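Local atomic coordinates of large adhesion protein (Lap) involved in biofilm formation (Marinobacter hydrocarbonoclasticus, PDB entry 6XI3), a protein that probably extends as a bacterial adhesin toward its target in biofilm formation, through a string of calcium-linked Ig-like beta-sandwich domains. Residues Thr245-Asn250 and Thr269-Asp274; Gly222-Ser227 and Ala296-Arg301; Met160-Gly165 and Ser188-Gly193; Gly132-Thr137 and Gly215-Thr220; Thr237-Gly242 and Ser278-Asp283. One frame throughout, in Å; residues are numbered along the deposited sequence.

Interaction 1 of 5, residues Thr245-Asn250 and Thr269-Asp274; sequences TDVALN and TTVGAD. With CA (calcium ion), chain D.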
# COMPACT_ATOMS: atom_id res chain seq x y z
N THR A 245 9.95 0.52 4.45
CA THR A 245 9.64 -0.69 3.64
C THR A 245 8.12 -0.81 3.53
O THR A 245 7.39 -0.62 4.55
CB THR A 245 10.33 -1.92 4.28
OG1 THR A 245 11.68 -1.54 4.58
CG2 THR A 245 10.34 -3.14 3.39
N ASP A 246 7.64 -1.16 2.34
CA ASP A 246 6.21 -1.38 2.06
C ASP A 246 5.40 -0.10 2.32
O ASP A 246 4.20 -0.20 2.67
CB ASP A 246 5.61 -2.55 2.84
CG ASP A 246 4.37 -3.08 2.14
OD1 ASP A 246 4.31 -2.93 0.90
OD2 ASP A 246 3.42 -3.54 2.83
N VAL A 247 6.01 1.07 2.12
CA VAL A 247 5.25 2.35 2.18
C VAL A 247 5.20 2.95 0.78
O VAL A 247 6.29 3.15 0.16
CB VAL A 247 5.85 3.30 3.23
CG1 VAL A 247 5.21 4.67 3.20
CG2 VAL A 247 5.73 2.69 4.61
N ALA A 248 3.98 3.22 0.31
CA ALA A 248 3.70 3.65 -1.08
C ALA A 248 4.33 5.02 -1.32
O ALA A 248 4.41 5.84 -0.38
CB ALA A 248 2.22 3.66 -1.37
N LEU A 249 4.72 5.24 -2.58
CA LEU A 249 5.24 6.51 -3.14
C LEU A 249 4.29 7.63 -2.71
O LEU A 249 3.08 7.41 -2.81
CB LEU A 249 5.29 6.36 -4.66
CG LEU A 249 5.71 7.59 -5.44
CD1 LEU A 249 7.15 7.91 -5.12
CD2 LEU A 249 5.51 7.38 -6.94
N ASN A 250 4.85 8.75 -2.23
CA ASN A 250 4.11 9.98 -1.85
C ASN A 250 3.31 9.81 -0.57
O ASN A 250 2.61 10.78 -0.20
CB ASN A 250 3.17 10.44 -2.97
CG ASN A 250 3.96 10.83 -4.20
OD1 ASN A 250 5.14 11.13 -4.10
ND2 ASN A 250 3.32 10.81 -5.36
N THR A 269 6.48 15.18 5.84
CA THR A 269 7.10 15.10 4.50
C THR A 269 6.53 13.85 3.84
O THR A 269 5.60 13.28 4.40
CB THR A 269 8.64 15.16 4.55
OG1 THR A 269 9.05 15.38 3.21
CG2 THR A 269 9.33 13.94 5.11
N THR A 270 7.01 13.50 2.66
CA THR A 270 6.46 12.39 1.87
C THR A 270 7.57 11.42 1.50
O THR A 270 8.73 11.81 1.43
CB THR A 270 5.73 12.91 0.62
OG1 THR A 270 6.68 13.62 -0.14
CG2 THR A 270 4.57 13.81 0.95
N VAL A 271 7.19 10.16 1.27
CA VAL A 271 8.16 9.09 0.94
C VAL A 271 8.45 9.15 -0.58
O VAL A 271 7.50 9.35 -1.35
CB VAL A 271 7.58 7.73 1.39
CG1 VAL A 271 8.45 6.57 0.99
CG2 VAL A 271 7.32 7.69 2.89
N GLY A 272 9.69 8.89 -0.97
CA GLY A 272 10.11 8.80 -2.38
C GLY A 272 9.98 7.38 -2.92
O GLY A 272 9.55 6.48 -2.16
N ALA A 273 10.39 7.18 -4.16
CA ALA A 273 10.29 5.90 -4.89
C ALA A 273 11.14 4.84 -4.19
O ALA A 273 10.67 3.71 -4.10
CB ALA A 273 10.66 6.07 -6.35
N ASP A 274 12.29 5.22 -3.63
CA ASP A 274 13.22 4.28 -2.94
C ASP A 274 12.81 4.09 -1.47
O ASP A 274 13.56 3.43 -0.73
CB ASP A 274 14.66 4.77 -3.06
CG ASP A 274 15.01 6.06 -2.32
OD1 ASP A 274 14.11 6.72 -1.74
OD2 ASP A 274 16.18 6.42 -2.36
CA CA D . 2.81 -5.58 3.61
O HOH W 1 7.93 3.95 -1.96
O HOH W 2 5.02 13.79 -2.45
O HOH W 3 2.74 -4.84 5.86

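Interaction 2 of 5, residues Gly222-Ser227 and Ala296-Arg301; sequences GDLTVS and ATAQDR. With EDT ({[-(bis-carboxymethyl-amino)-ethyl]-carboxymethyl-amino}-acetic acid), chain I.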
# COMPACT_ATOMS: atom_id res chain seq x y z
N GLY A 222 5.90 -4.10 6.63
CA GLY A 222 6.02 -2.64 6.66
C GLY A 222 7.00 -2.24 7.74
O GLY A 222 7.05 -2.92 8.74
N ASP A 223 7.81 -1.22 7.50
CA ASP A 223 8.78 -0.74 8.51
C ASP A 223 9.07 0.74 8.24
O ASP A 223 8.87 1.20 7.12
CB ASP A 223 10.04 -1.61 8.47
CG ASP A 223 10.98 -1.41 9.64
OD1 ASP A 223 10.51 -1.35 10.80
OD2 ASP A 223 12.18 -1.24 9.36
N LEU A 224 9.57 1.44 9.25
CA LEU A 224 9.98 2.85 9.12
C LEU A 224 11.15 3.04 10.09
O LEU A 224 11.10 2.51 11.20
CB LEU A 224 8.80 3.79 9.42
CG LEU A 224 9.13 5.28 9.31
CD1 LEU A 224 7.95 6.11 8.82
CD2 LEU A 224 9.60 5.84 10.65
N THR A 225 12.20 3.71 9.62
CA THR A 225 13.28 4.23 10.49
C THR A 225 13.28 5.75 10.41
O THR A 225 12.88 6.29 9.39
CB THR A 225 14.63 3.63 10.11
OG1 THR A 225 15.03 4.21 8.87
CG2 THR A 225 14.63 2.11 10.05
N VAL A 226 13.74 6.41 11.49
CA VAL A 226 13.94 7.88 11.50
C VAL A 226 15.33 8.13 12.07
O VAL A 226 15.79 7.36 12.90
CB VAL A 226 12.83 8.64 12.24
CG1 VAL A 226 12.79 8.34 13.73
CG2 VAL A 226 12.96 10.14 12.00
N SER A 227 15.99 9.18 11.60
CA SER A 227 17.29 9.57 12.18
C SER A 227 17.36 11.09 12.25
O SER A 227 16.72 11.80 11.41
CB SER A 227 18.44 8.90 11.46
OG SER A 227 18.89 9.67 10.38
N ALA A 296 8.51 9.38 14.12
CA ALA A 296 8.02 9.39 12.73
C ALA A 296 7.03 8.23 12.57
O ALA A 296 7.33 7.15 13.08
CB ALA A 296 9.18 9.27 11.78
N THR A 297 5.93 8.46 11.88
CA THR A 297 4.86 7.47 11.62
C THR A 297 4.38 7.64 10.18
O THR A 297 4.20 8.79 9.71
CB THR A 297 3.70 7.67 12.60
OG1 THR A 297 4.20 7.60 13.93
CG2 THR A 297 2.60 6.64 12.43
N ALA A 298 4.18 6.52 9.51
CA ALA A 298 3.56 6.45 8.17
C ALA A 298 2.60 5.28 8.19
O ALA A 298 2.50 4.60 9.23
CB ALA A 298 4.63 6.28 7.13
N GLN A 299 1.95 5.04 7.07
CA GLN A 299 1.00 3.93 6.91
C GLN A 299 1.53 3.03 5.79
O GLN A 299 1.81 3.56 4.68
CB GLN A 299 -0.41 4.46 6.59
CG GLN A 299 -1.35 3.29 6.38
CD GLN A 299 -2.83 3.58 6.47
OE1 GLN A 299 -3.51 3.59 5.44
NE2 GLN A 299 -3.32 3.73 7.68
N ASP A 300 1.69 1.74 6.05
CA ASP A 300 2.21 0.78 5.03
C ASP A 300 1.06 0.41 4.09
O ASP A 300 -0.03 0.86 4.28
CB ASP A 300 2.90 -0.42 5.68
CG ASP A 300 2.03 -1.51 6.31
OD1 ASP A 300 0.79 -1.51 6.10
OD2 ASP A 300 2.62 -2.33 7.03
N ARG A 301 1.35 -0.37 3.07
CA ARG A 301 0.36 -0.69 2.02
C ARG A 301 -0.79 -1.56 2.53
O ARG A 301 -1.81 -1.63 1.84
CB ARG A 301 1.11 -1.38 0.89
CG ARG A 301 1.97 -0.44 0.07
CD ARG A 301 2.29 -1.04 -1.29
NE ARG A 301 3.09 -0.15 -2.14
CZ ARG A 301 4.42 -0.08 -2.13
NH1 ARG A 301 5.14 -0.86 -1.34
NH2 ARG A 301 5.04 0.73 -2.96
O20 EDT I . 13.66 0.81 13.74
C5 EDT I . 13.05 -0.09 13.13
O19 EDT I . 13.58 -0.69 12.11
C4 EDT I . 11.70 -0.52 13.69
N3 EDT I . 11.48 -0.24 15.15
C2 EDT I . 12.59 -0.69 16.06
C1 EDT I . 13.02 -2.14 15.89
O18 EDT I . 14.24 -2.40 15.65
O17 EDT I . 12.16 -3.04 16.04
C6 EDT I . 10.25 -0.90 15.63
C7 EDT I . 9.10 -0.05 15.26
N8 EDT I . 8.04 -0.18 16.27
C9 EDT I . 7.49 1.14 16.61
C10 EDT I . 6.62 1.17 17.85
O16 EDT I . 6.72 2.17 18.59
O15 EDT I . 5.82 0.23 18.08
C11 EDT I . 6.99 -1.10 15.80
C12 EDT I . 5.93 -0.43 14.94
O13 EDT I . 6.28 0.30 13.99
O14 EDT I . 4.71 -0.64 15.15
O HOH W 3 2.74 -4.84 5.86

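Interaction 3 of 5, residues Met160-Gly165 and Ser188-Gly193; sequences MTDSAG and SSLVDG. With CA (calcium ion), chain D; EDO (1,2-ethanediol), chain L.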
# COMPACT_ATOMS: atom_id res chain seq x y z
N MET A 160 -3.33 -9.46 -13.54
CA MET A 160 -3.29 -9.18 -12.09
C MET A 160 -2.73 -7.77 -11.88
O MET A 160 -1.67 -7.48 -12.42
CB MET A 160 -2.46 -10.24 -11.39
CG MET A 160 -3.18 -11.57 -11.49
SD MET A 160 -2.33 -12.90 -10.69
CE MET A 160 -1.12 -13.24 -11.95
N THR A 161 -3.50 -6.92 -11.21
CA THR A 161 -3.22 -5.48 -11.05
C THR A 161 -3.11 -5.20 -9.55
O THR A 161 -4.01 -5.69 -8.82
CB THR A 161 -4.29 -4.61 -11.73
OG1 THR A 161 -4.35 -4.99 -13.10
CG2 THR A 161 -3.99 -3.13 -11.63
N ASP A 162 -2.04 -4.52 -9.12
CA ASP A 162 -1.76 -4.23 -7.69
C ASP A 162 -2.25 -2.81 -7.33
O ASP A 162 -2.83 -2.11 -8.21
CB ASP A 162 -0.31 -4.54 -7.36
CG ASP A 162 0.71 -3.58 -7.94
OD1 ASP A 162 0.28 -2.56 -8.51
OD2 ASP A 162 1.94 -3.90 -7.84
N SER A 163 -2.00 -2.41 -6.08
CA SER A 163 -2.47 -1.10 -5.52
C SER A 163 -1.74 0.07 -6.20
O SER A 163 -2.21 1.18 -6.01
CB SER A 163 -2.29 -1.02 -4.02
OG SER A 163 -0.95 -1.33 -3.66
N ALA A 164 -0.62 -0.18 -6.89
CA ALA A 164 0.19 0.86 -7.57
C ALA A 164 -0.09 0.89 -9.07
O ALA A 164 0.58 1.69 -9.73
CB ALA A 164 1.66 0.64 -7.29
N GLY A 165 -0.97 0.02 -9.60
CA GLY A 165 -1.21 -0.18 -11.04
C GLY A 165 -0.16 -1.01 -11.78
O GLY A 165 -0.30 -1.18 -13.01
N SER A 188 5.83 -11.60 -7.54
CA SER A 188 6.94 -10.87 -6.86
C SER A 188 7.10 -9.47 -7.47
O SER A 188 7.50 -8.59 -6.73
CB SER A 188 8.23 -11.67 -6.87
OG SER A 188 8.72 -11.85 -8.18
N SER A 189 6.68 -9.22 -8.71
CA SER A 189 6.72 -7.87 -9.33
C SER A 189 5.61 -6.97 -8.78
O SER A 189 5.64 -5.77 -9.08
CB SER A 189 6.65 -7.96 -10.82
OG SER A 189 5.30 -8.07 -11.26
N LEU A 190 4.66 -7.49 -7.99
CA LEU A 190 3.54 -6.65 -7.50
C LEU A 190 3.87 -6.15 -6.09
O LEU A 190 4.69 -6.73 -5.42
CB LEU A 190 2.22 -7.42 -7.55
CG LEU A 190 1.83 -7.97 -8.94
CD1 LEU A 190 0.52 -8.72 -8.86
CD2 LEU A 190 1.72 -6.88 -10.00
N VAL A 191 3.21 -5.08 -5.68
CA VAL A 191 3.31 -4.54 -4.29
C VAL A 191 2.08 -4.96 -3.49
O VAL A 191 1.08 -5.36 -4.11
CB VAL A 191 3.52 -3.01 -4.33
CG1 VAL A 191 4.76 -2.68 -5.19
CG2 VAL A 191 2.29 -2.25 -4.82
N ASP A 192 2.21 -4.88 -2.16
CA ASP A 192 1.19 -5.30 -1.18
C ASP A 192 -0.07 -4.43 -1.33
O ASP A 192 0.00 -3.30 -1.85
CB ASP A 192 1.78 -5.31 0.23
CG ASP A 192 2.77 -6.44 0.44
OD1 ASP A 192 2.86 -7.32 -0.46
OD2 ASP A 192 3.46 -6.43 1.48
N GLY A 193 -1.17 -4.96 -0.85
CA GLY A 193 -2.49 -4.33 -0.83
C GLY A 193 -3.46 -5.16 -1.65
O GLY A 193 -3.18 -6.34 -1.86
CA CA D . 2.81 -5.58 3.61
C1 EDO L . 8.36 -5.82 -4.56
O1 EDO L . 7.41 -5.40 -5.54
C2 EDO L . 8.48 -7.29 -4.34
O2 EDO L . 9.63 -7.91 -4.85
O HOH W 4 -1.52 -4.27 -4.19
O HOH W 3 2.74 -4.84 5.86

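Interaction 4 of 5, residues Gly132-Thr137 and Gly215-Thr220; sequences GTIDNT and GTFDAT. With CA (calcium ion), chain D.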
# COMPACT_ATOMS: atom_id res chain seq x y z
N GLY A 132 -7.52 -19.20 -5.72
CA GLY A 132 -7.41 -20.33 -4.79
C GLY A 132 -6.61 -19.90 -3.57
O GLY A 132 -7.06 -20.13 -2.43
N THR A 133 -5.41 -19.39 -3.81
CA THR A 133 -4.58 -18.83 -2.72
C THR A 133 -3.71 -17.72 -3.29
O THR A 133 -3.24 -17.84 -4.44
CB THR A 133 -3.61 -19.81 -2.04
OG1 THR A 133 -2.67 -20.29 -2.99
CG2 THR A 133 -4.29 -21.01 -1.45
N ILE A 134 -3.48 -16.72 -2.46
CA ILE A 134 -2.33 -15.81 -2.60
C ILE A 134 -1.33 -16.26 -1.55
O ILE A 134 -1.60 -16.09 -0.36
CB ILE A 134 -2.76 -14.34 -2.45
CG1 ILE A 134 -3.74 -13.94 -3.54
CG2 ILE A 134 -1.56 -13.41 -2.40
CD1 ILE A 134 -4.58 -12.71 -3.18
N ASP A 135 -0.22 -16.81 -2.01
CA ASP A 135 0.89 -17.29 -1.16
C ASP A 135 1.84 -16.12 -0.89
O ASP A 135 2.76 -15.92 -1.69
CB ASP A 135 1.56 -18.49 -1.81
CG ASP A 135 2.56 -19.19 -0.90
OD1 ASP A 135 3.15 -18.52 -0.00
OD2 ASP A 135 2.76 -20.39 -1.11
N ASN A 136 1.68 -15.47 0.28
CA ASN A 136 2.47 -14.31 0.73
C ASN A 136 3.92 -14.72 0.90
O ASN A 136 4.78 -13.86 0.64
CB ASN A 136 1.91 -13.65 2.00
CG ASN A 136 0.57 -13.01 1.73
OD1 ASN A 136 0.43 -12.38 0.69
ND2 ASN A 136 -0.41 -13.16 2.62
N THR A 137 4.19 -15.97 1.31
CA THR A 137 5.57 -16.46 1.54
C THR A 137 6.32 -16.69 0.22
O THR A 137 7.47 -16.26 0.15
CB THR A 137 5.59 -17.75 2.38
OG1 THR A 137 4.73 -17.53 3.49
CG2 THR A 137 6.98 -18.10 2.84
N GLY A 215 -8.17 -10.06 -3.88
CA GLY A 215 -7.62 -10.60 -2.63
C GLY A 215 -6.55 -9.70 -2.12
O GLY A 215 -6.11 -8.79 -2.86
N THR A 216 -6.04 -10.01 -0.95
CA THR A 216 -4.99 -9.20 -0.30
C THR A 216 -3.62 -9.86 -0.50
O THR A 216 -3.47 -11.06 -0.24
CB THR A 216 -5.25 -9.06 1.19
OG1 THR A 216 -6.61 -8.62 1.24
CG2 THR A 216 -4.29 -8.10 1.86
N PHE A 217 -2.65 -9.03 -0.82
CA PHE A 217 -1.22 -9.40 -0.94
C PHE A 217 -0.49 -8.70 0.20
O PHE A 217 -0.61 -7.46 0.37
CB PHE A 217 -0.73 -9.02 -2.33
CG PHE A 217 0.62 -9.57 -2.72
CD1 PHE A 217 1.01 -10.84 -2.33
CD2 PHE A 217 1.49 -8.80 -3.47
CE1 PHE A 217 2.26 -11.32 -2.70
CE2 PHE A 217 2.73 -9.29 -3.87
CZ PHE A 217 3.10 -10.56 -3.48
N ASP A 218 0.22 -9.48 0.99
CA ASP A 218 1.01 -8.97 2.13
C ASP A 218 2.26 -9.83 2.19
O ASP A 218 2.38 -10.63 3.14
CB ASP A 218 0.20 -8.95 3.42
CG ASP A 218 0.93 -8.19 4.54
OD1 ASP A 218 2.08 -7.75 4.32
OD2 ASP A 218 0.35 -8.04 5.62
N ALA A 219 3.17 -9.64 1.23
CA ALA A 219 4.46 -10.37 1.15
C ALA A 219 5.58 -9.59 1.87
O ALA A 219 6.61 -10.21 2.25
CB ALA A 219 4.79 -10.65 -0.29
N THR A 220 5.41 -8.28 2.08
CA THR A 220 6.49 -7.41 2.65
C THR A 220 5.98 -6.82 3.97
O THR A 220 4.87 -6.23 4.00
CB THR A 220 6.97 -6.39 1.61
OG1 THR A 220 7.23 -7.06 0.37
CG2 THR A 220 8.24 -5.66 2.02
CA CA D . 2.81 -5.58 3.61
O HOH W 5 7.12 -12.99 1.40
O HOH W 6 -3.49 -12.70 2.02
O HOH W 3 2.74 -4.84 5.86

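Interaction 5 of 5, residues Thr237-Gly242 and Ser278-Asp283; sequences TANLSG and SLTGVD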
# COMPACT_ATOMS: atom_id res chain seq x y z
N THR A 237 17.24 24.78 14.23
CA THR A 237 16.59 23.90 13.24
C THR A 237 17.08 22.47 13.40
O THR A 237 18.14 22.24 14.03
CB THR A 237 16.85 24.38 11.80
OG1 THR A 237 18.27 24.37 11.60
CG2 THR A 237 16.24 25.72 11.47
N ALA A 238 16.34 21.53 12.82
CA ALA A 238 16.71 20.10 12.78
C ALA A 238 16.57 19.59 11.36
O ALA A 238 15.62 20.01 10.65
CB ALA A 238 15.89 19.29 13.74
N ASN A 239 17.50 18.72 10.98
CA ASN A 239 17.42 17.92 9.74
C ASN A 239 17.16 16.46 10.09
O ASN A 239 17.94 15.88 10.84
CB ASN A 239 18.69 18.06 8.92
CG ASN A 239 18.97 19.49 8.48
OD1 ASN A 239 18.16 20.41 8.69
ND2 ASN A 239 20.12 19.67 7.86
N LEU A 240 16.08 15.92 9.55
CA LEU A 240 15.56 14.57 9.86
C LEU A 240 15.51 13.78 8.55
O LEU A 240 15.29 14.40 7.48
CB LEU A 240 14.16 14.71 10.45
CG LEU A 240 14.01 15.69 11.61
CD1 LEU A 240 12.56 15.78 12.06
CD2 LEU A 240 14.92 15.29 12.78
N SER A 241 15.70 12.47 8.62
CA SER A 241 15.53 11.60 7.43
C SER A 241 15.13 10.21 7.91
O SER A 241 15.17 9.95 9.12
CB SER A 241 16.80 11.53 6.60
OG SER A 241 17.91 11.07 7.37
N GLY A 242 14.88 9.33 6.96
CA GLY A 242 14.72 7.92 7.28
C GLY A 242 14.41 7.12 6.04
O GLY A 242 14.52 7.67 4.90
N SER A 278 13.13 12.81 3.82
CA SER A 278 14.09 13.84 4.30
C SER A 278 13.32 15.12 4.60
O SER A 278 12.47 15.52 3.76
CB SER A 278 15.14 14.12 3.25
OG SER A 278 16.12 14.99 3.78
N LEU A 279 13.63 15.79 5.70
CA LEU A 279 13.13 17.17 5.90
C LEU A 279 14.25 17.98 6.54
O LEU A 279 14.75 17.55 7.61
CB LEU A 279 11.87 17.09 6.77
CG LEU A 279 11.11 18.40 6.95
CD1 LEU A 279 10.74 19.07 5.61
CD2 LEU A 279 9.88 18.17 7.81
N THR A 280 14.69 19.07 5.89
CA THR A 280 15.79 19.93 6.40
C THR A 280 15.18 21.26 6.87
O THR A 280 14.25 21.72 6.24
CB THR A 280 16.89 20.08 5.34
OG1 THR A 280 16.30 20.78 4.25
CG2 THR A 280 17.41 18.74 4.86
N GLY A 281 15.70 21.82 7.96
CA GLY A 281 15.32 23.17 8.41
C GLY A 281 14.03 23.16 9.21
O GLY A 281 13.35 24.14 9.25
N VAL A 282 13.69 22.04 9.84
CA VAL A 282 12.52 21.99 10.74
C VAL A 282 12.74 23.02 11.85
O VAL A 282 13.79 22.95 12.47
CB VAL A 282 12.31 20.59 11.32
CG1 VAL A 282 11.18 20.63 12.31
CG2 VAL A 282 12.07 19.56 10.22
N ASP A 283 11.76 23.89 12.11
CA ASP A 283 11.91 25.03 13.05
C ASP A 283 11.64 24.51 14.47
O ASP A 283 10.51 24.10 14.77
CB ASP A 283 11.03 26.20 12.61
CG ASP A 283 10.90 27.35 13.61
OD1 ASP A 283 11.72 27.46 14.55
OD2 ASP A 283 9.97 28.10 13.44

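Interaction 1 of 5, residues Thr245-Asn250 and Thr269-Asp274
Asn250 and Val271 make the one direct hydrogen bond between 245-250 and 269-274: Asn250 N reaches Val271 O at 2.9 Å, with 155° at the hydrogen. Around it methyl groups carry most of the direct contact. Val247 CG1 meets Val271 CG2 at 3.7 Å, the two side chains set roughly perpendicular. Leu249 arrives from farther along the loop: with CG anti to its backbone N (chi1 176°), its CD1 methyl is laid over the turn at Gly272 and Ala273, 3.5 Å from Ala273 N and in reach of Ala273 CB. At the outer end Thr270 CG2 packs against Asn250 O.

Two waters fill out the polar shell. One lies between Val247 O (2.8 Å) and Gly272 O, within bonding range of both, and so brings together two carbonyl oxygens, both acceptors, from the two segments. The second bridges the side chains of Asn250 and Thr270, lying 2.8 Å from Thr270 OG1 and giving a weak bond to Asn250 OD1.

What positions the loop lies at its other end. Asp246 OD2 binds the calcium ion at 2.3 Å, in a site shared with Asp192, Asp218, Thr220 and Asn302, while Asp246 OD1 forms a salt bridge with Arg301. The carboxylate is thus gripped through both oxygens, one by metal and one by guanidinium, which probably favours its charged form. The loop 245-250 leaves strand 237-245 of one sheet and leads into strand 252-258 of the other; the contact pins it to the last residue of strand 264-270, the outer neighbour of 252-258, and the loop that follows.

Interaction 2 of 5, residues Gly222-Ser227 and Ala296-Arg301
The two sheets of an Ig-like beta-sandwich face each other here, strand 223-227 from one and strand 296-299 from the other. Their axes come within 7.4 Å at an angle of 154°, too far apart for backbone pairing, and no hydrogen bond passes directly between the segments; side chains do the work.

Leu224 is the main wedge. Its CG stands anti to the backbone N (chi1 180°), which sends both methyls across to the facing strand. There they fit between the two inward-pointing alanines, one methyl against each: CD2 lies 3.6 Å from Ala296 CB, and CD1 lies 3.7 Å from Ala298 CB. Val226, the next inward-facing residue, adds a contact, its CB 3.7 Å from the same Ala296 methyl, which thus meets two larger side chains of the facing strand. The small alanines are consistent with the close approach of the strands, and Tyr277, Val253, Leu255 and Val306 close the interior around them.

The outward side of strand 223-227 is quite different. Asp223 and Thr225 line the pocket of the bound chelator, whose carboxylate atom O19 sits 3.1 Å from Asp223 OD2 and 3.6 Å from Thr225 CG2; Ser307 N supplies a hydrogen bond to the ligand.

Toward the domain junction, the sandwich gives way to polar contacts. Asp300 OD1 accepts from the backbone N of Asn302 and of Asn304, steadying the turn that carries the calcium ligand Asn302. The other carboxylate oxygen faces Gly222, and a calcium-bound water joins the segments: it donates to Asp300 OD2 at 2.8 Å and accepts a weak bond from Gly222 N.

Interaction 3 of 5, residues Met160-Gly165 and Ser188-Gly193
Asp162 OD2 accepts from Val191 N at 2.8 Å, nearly straight at 163°, and takes a second bond from Asn166 ND2. Val191 N comes in on the anti side of the carboxylate, 29° out of its plane. The other oxygen, OD1, turns back to its own chain and accepts from Ala164 N, making an Asx turn over the type I turn from Asp162 to Gly165. A chi1 of 72°, with CG between backbone N and carbonyl carbon, sets the carboxylate between hairpin and loop.

Next to it Ser163 OG donates to Asp192 O at 2.8 Å. A water accepts from Ser163 N and lies within bonding range of Val191 O, a probable further link. Val191 CG2 nestles among these groups, 3.5 Å from Asp162 OD2 and 3.9 Å from Ala164 CB. Deeper in, Leu190 CD1 lies alongside Met160 CB at 4.2 Å.

The Asp192 side chain leaves its backbone away from the hairpin, and OD2 binds the calcium ion at 2.4 Å while OD1 accepts from Ala219 N. At this end of an Ig-like sandwich domain, where Arg301 touches Val191, the turn between strands 155-161 and 167-173 thus braces the ligand-bearing loop from strand 180-186 into strand 193-202.

Interaction 4 of 5, residues Gly132-Thr137 and Gly215-Thr220
Asn136 and Phe217 run antiparallel alongside one another, their amide and ring planes 34° apart, where strands from the two sheets of a beta-sandwich meet at the end of the domain. The strands 132-135 and 215-217 run roughly parallel, with axes 7.7 Å from each other. Asn136 OD1 lies 3.4 Å from Phe217 CD1, approaching the ring obliquely. The same oxygen accepts from Asp218 N at 2.9 Å; this bond is almost straight at the hydrogen (171°), yet the donor stands well above the carbonyl plane. Holding CG beside the backbone N, chi1 of -67° swings the amide over the backbone of Phe217 and Asp218.

Ile134 crosses Phe217 at a slant. Its CG2 touches ring atom CD1 at 3.6 Å, while CD1 of Ile134 reaches the backbone, over Gly215 CA and 3.5 Å from Thr216 O. At Gly215 the lack of a side chain leaves room for that methyl.

Beyond this patch the chain enters the calcium site, where Asp218 OD1 and Thr220 O both bind the ion, joined by Asp192, Asp246 and Asn302. Asn136 is thus a second-shell residue holding the backbone N of a ligand. Two waters bridge the segments as well: one links Asn136 ND2 to Thr216 O, and the other donates to Asn136 O at 2.6 Å and to Ala219 O.

Interaction 5 of 5, residues Thr237-Gly242 and Ser278-Asp283
Backbone hydrogen bonds come first in joining Thr237-Gly242 to Ser278-Asp283, which belong to the middle strand and an edge strand of a three-stranded antiparallel sheet, one of the two in an Ig-like beta-sandwich. Ala238 and Val282 form one hydrogen-bonded pair, N to O in both directions at 2.9 Å. Leu240 and Leu279 form another, with Leu240 N to Leu279 O almost straight at 176°. Between the pairs the register slips by one residue: Gly281 and Val282 both face Ala238 in a G1 beta bulge, and the positive phi of Gly281 suits glycine.

One side-chain bond serves the bulge. Asn239 OD1 accepts from Gly281 N at 2.9 Å, with the donor tilted 30° from the amide carbonyl plane. The torsion chi1 of -61° keeps the Asn239 amide beside its backbone N and points OD1 across the gap, where it also lies over Thr280 CA at 3.3 Å.

Weaker CA-H...O contacts supplement these bonds, notably Thr237 CA to Val282 O at 3.1 Å.

The apolar side-chain contact lies on the face bearing Ala238, Leu240, Leu279 and Val282, where Leu240 CD1 approaches Val282 CG2 at 4.2 Å. On the other face Ser241 OG turns to Asp229 of the adjoining strand 223-232.

The chemistry implies a strand pair secured chiefly through its main chain, in which an asparagine amide supplies the acceptor for Gly281 N at the irregular step.

From the N terminus, interaction 4 opens first at 132-137 and closes at 215-220, and the loop it closes contains interaction 3 (160-165 with 188-193). Interaction 2 opens just after, at 222-227, and closes at 296-301; within it nests interaction 5 (237-242 with 278-283), and within that interaction 1 (245-250 with 269-274). No loops cross. Interactions 3 and 4 lie at the end of one beta-sandwich; interactions 1 and 2 lie at the facing end of the next, and interaction 5 within its sheet. The calcium ion joins both groups, with ligands from interactions 1, 3 and 4, and Arg301 of interaction 2 packs on Val191 and Asp192. The centre of interaction 5 is about 32 Å from that of interaction 3.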